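Local atomic coordinates of folylpolyglutamate synthase protein FOLC (Mycobacterium tuberculosis, PDB entry 2VOS), a protein that probably adds glutamate to dihydropteroate and lengthens the polyglutamate tail of tetrahydrofolate, at the expense of ATP and with the help of magnesium. Residues 70-75 and 195-200. Numbering follows the deposited sequence.
Sequences AGTNGK and TPISID. With MG (magnesium ion), chain C; ADP (adenosine-5'-diphosphate), chain B; GOL (glycerol), chain H.
T72 reaches across to I197 and S198 from the P-loop, whose GTNGK run wraps the phosphates of ADP. Its CB rests 3.4 Å from P196 O. OG1, anti to its own carbonyl carbon (chi1 -57°), accepts a nearly straight hydrogen bond from S198 N at 3.0 Å and shares another with a glycerol probably left from crystallisation. CG2 lies against the CB of D200, so threonine supplies both an acceptor for S198 N and a methyl here. Backbone bonds join the loops as well: T195 N binds A70 O, and P196 O takes the amides of T72 and N73, the latter nearly along the C=O axis. T195 OG1 donates to N73 O at 2.8 Å, from above the carbonyl plane, and lies 3.3 Å from G71 CA, where a CB would clash; the backbone angles of G71 and G74 also demand glycine. K75, bent at chi3 and chi4, brings NZ to G71 O and, at 2.8 Å, to ADP O3B, where a positive charge would suit the beta-phosphate. D200 OD2 binds magnesium at 2.2 Å with H354, while OD1 pairs with K385; a magnesium-bound water links T72 O to ADP O2B. The two loops follow the adjacent parallel strands 66-70 and 191-194: the first leads into helix 75-88, and the side chain of I197 in the second packs on I212 and K216 of helix 209-217.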
loop_
_atom_site.group_PDB
_atom_site.type_symbol
_atom_site.label_atom_id
_atom_site.label_comp_id
_atom_site.label_asym_id
_atom_site.label_seq_id
_atom_site.Cartn_x
_atom_site.Cartn_y
_atom_site.Cartn_z
ATOM N N ALA A 70 -2.469 -0.914 -9.651
ATOM C CA ALA A 70 -3.742 -1.380 -9.028
ATOM C C ALA A 70 -3.518 -2.768 -8.515
ATOM O O ALA A 70 -2.452 -3.384 -8.767
ATOM C CB ALA A 70 -4.880 -1.330 -10.049
ATOM N N GLY A 71 -4.456 -3.266 -7.702
ATOM C CA GLY A 71 -4.360 -4.632 -7.216
ATOM C C GLY A 71 -4.879 -4.653 -5.805
ATOM O O GLY A 71 -5.332 -3.616 -5.315
ATOM N N THR A 72 -4.791 -5.793 -5.127
ATOM C CA THR A 72 -5.303 -5.873 -3.776
ATOM C C THR A 72 -4.229 -5.774 -2.736
ATOM O O THR A 72 -4.432 -5.122 -1.718
ATOM C CB THR A 72 -6.081 -7.191 -3.528
ATOM O OG1 THR A 72 -7.141 -7.244 -4.501
ATOM C CG2 THR A 72 -6.720 -7.124 -2.151
ATOM N N ASN A 73 -3.133 -6.494 -2.907
ATOM C CA ASN A 73 -2.062 -6.414 -1.931
ATOM C C ASN A 73 -0.733 -6.031 -2.645
ATOM O O ASN A 73 -0.500 -6.450 -3.764
ATOM C CB ASN A 73 -1.846 -7.754 -1.246
ATOM C CG ASN A 73 -2.908 -8.068 -0.184
ATOM O OD1 ASN A 73 -3.845 -8.767 -0.491
ATOM N ND2 ASN A 73 -2.722 -7.583 1.076
ATOM N N GLY A 74 0.114 -5.263 -1.955
ATOM C CA GLY A 74 1.425 -4.877 -2.461
ATOM C C GLY A 74 1.402 -3.598 -3.302
ATOM O O GLY A 74 2.454 -3.213 -3.837
ATOM N N LYS A 75 0.262 -2.921 -3.455
ATOM C CA LYS A 75 0.298 -1.717 -4.316
ATOM C C LYS A 75 1.312 -0.697 -3.799
ATOM O O LYS A 75 2.129 -0.167 -4.564
ATOM C CB LYS A 75 -1.038 -0.960 -4.497
ATOM C CG LYS A 75 -2.224 -1.771 -5.185
ATOM C CD LYS A 75 -3.460 -0.894 -5.306
ATOM C CE LYS A 75 -4.100 -0.597 -3.917
ATOM N NZ LYS A 75 -4.324 -1.860 -3.092
ATOM N N THR A 195 -0.983 -5.805 -9.255
ATOM C CA THR A 195 -0.509 -6.664 -8.220
ATOM C C THR A 195 -1.560 -7.732 -7.856
ATOM O O THR A 195 -2.719 -7.686 -8.326
ATOM C CB THR A 195 -0.124 -5.814 -6.974
ATOM O OG1 THR A 195 -1.300 -5.450 -6.235
ATOM C CG2 THR A 195 0.637 -4.530 -7.332
ATOM N N PRO A 196 -1.184 -8.676 -6.993
ATOM C CA PRO A 196 -2.125 -9.781 -6.717
ATOM C C PRO A 196 -3.470 -9.310 -6.247
ATOM O O PRO A 196 -3.566 -8.470 -5.373
ATOM C CB PRO A 196 -1.427 -10.585 -5.615
ATOM C CG PRO A 196 0.139 -10.362 -6.016
ATOM C CD PRO A 196 0.090 -8.838 -6.264
ATOM N N ILE A 197 -4.508 -9.935 -6.787
ATOM C CA ILE A 197 -5.888 -9.596 -6.444
ATOM C C ILE A 197 -6.532 -10.675 -5.539
ATOM O O ILE A 197 -6.373 -11.876 -5.784
ATOM C CB ILE A 197 -6.681 -9.395 -7.754
ATOM C CG1 ILE A 197 -6.145 -8.147 -8.484
ATOM C CG2 ILE A 197 -8.172 -9.302 -7.471
ATOM C CD1 ILE A 197 -6.586 -8.079 -9.956
ATOM N N SER A 198 -7.265 -10.263 -4.507
ATOM C CA SER A 198 -8.001 -11.188 -3.627
ATOM C C SER A 198 -9.061 -10.349 -2.951
ATOM O O SER A 198 -9.378 -9.284 -3.445
ATOM C CB SER A 198 -7.087 -11.860 -2.603
ATOM O OG SER A 198 -6.486 -10.867 -1.807
ATOM N N ILE A 199 -9.600 -10.789 -1.830
ATOM C CA ILE A 199 -10.674 -10.029 -1.164
ATOM C C ILE A 199 -10.036 -9.073 -0.152
ATOM O O ILE A 199 -9.043 -9.387 0.508
ATOM C CB ILE A 199 -11.605 -10.939 -0.412
ATOM C CG1 ILE A 199 -12.416 -11.842 -1.387
ATOM C CG2 ILE A 199 -12.579 -10.129 0.496
ATOM C CD1 ILE A 199 -13.152 -11.076 -2.507
ATOM N N ASP A 200 -10.608 -7.895 -0.034
ATOM C CA ASP A 200 -10.178 -6.991 1.022
ATOM C C ASP A 200 -11.387 -6.317 1.576
ATOM O O ASP A 200 -11.777 -6.591 2.680
ATOM C CB ASP A 200 -9.196 -5.987 0.450
ATOM C CG ASP A 200 -8.923 -4.828 1.398
ATOM O OD1 ASP A 200 -9.244 -4.852 2.565
ATOM O OD2 ASP A 200 -8.415 -3.843 0.952
HETATM MG MG MG C . -6.358 -2.987 1.204
HETATM P PB ADP B . -1.657 -2.077 -0.726
HETATM O O1B ADP B . -1.082 -0.726 -1.063
HETATM O O2B ADP B . -2.694 -2.020 0.360
HETATM O O3B ADP B . -2.053 -2.939 -1.886
HETATM P PA ADP B . 0.839 -2.607 0.784
HETATM O O1A ADP B . 0.514 -1.373 1.613
HETATM O O2A ADP B . 2.191 -2.898 0.154
HETATM O O3A ADP B . -0.431 -2.993 -0.176
HETATM O "O5'" ADP B . 0.687 -3.801 1.875
HETATM C "C5'" ADP B . -0.373 -3.907 2.837
HETATM C "C4'" ADP B . -0.120 -5.232 3.589
HETATM O "O4'" ADP B . -0.285 -6.338 2.660
HETATM C "C3'" ADP B . 1.321 -5.427 4.057
HETATM O "O3'" ADP B . 1.461 -5.101 5.425
HETATM C "C2'" ADP B . 1.655 -6.890 3.971
HETATM O "O2'" ADP B . 1.017 -7.537 5.124
HETATM C "C1'" ADP B . 0.754 -7.331 2.847
HETATM N N9 ADP B . 1.372 -7.445 1.495
HETATM C C8 ADP B . 2.087 -6.541 0.744
HETATM N N7 ADP B . 2.392 -7.089 -0.470
HETATM C C5 ADP B . 1.768 -8.302 -0.525
HETATM C C6 ADP B . 1.629 -9.386 -1.505
HETATM N N6 ADP B . 2.219 -9.301 -2.716
HETATM N N1 ADP B . 0.945 -10.466 -1.110
HETATM C C2 ADP B . 0.375 -10.653 0.108
HETATM N N3 ADP B . 0.426 -9.691 1.066
HETATM C C4 ADP B . 1.120 -8.542 0.775
HETATM C C1 GOL H . -12.829 -6.071 -3.128
HETATM O O1 GOL H . -12.714 -7.017 -2.077
HETATM C C2 GOL H . -11.534 -5.276 -3.224
HETATM O O2 GOL H . -11.290 -4.493 -2.054
HETATM C C3 GOL H . -10.373 -6.240 -3.496
HETATM O O3 GOL H . -9.241 -5.445 -3.809
HETATM O O HOH W 1 -4.357 -4.186 0.861
HETATM O O HOH W 2 -4.006 -10.270 -2.706
HETATM O O HOH W 3 -7.634 -1.610 1.588
#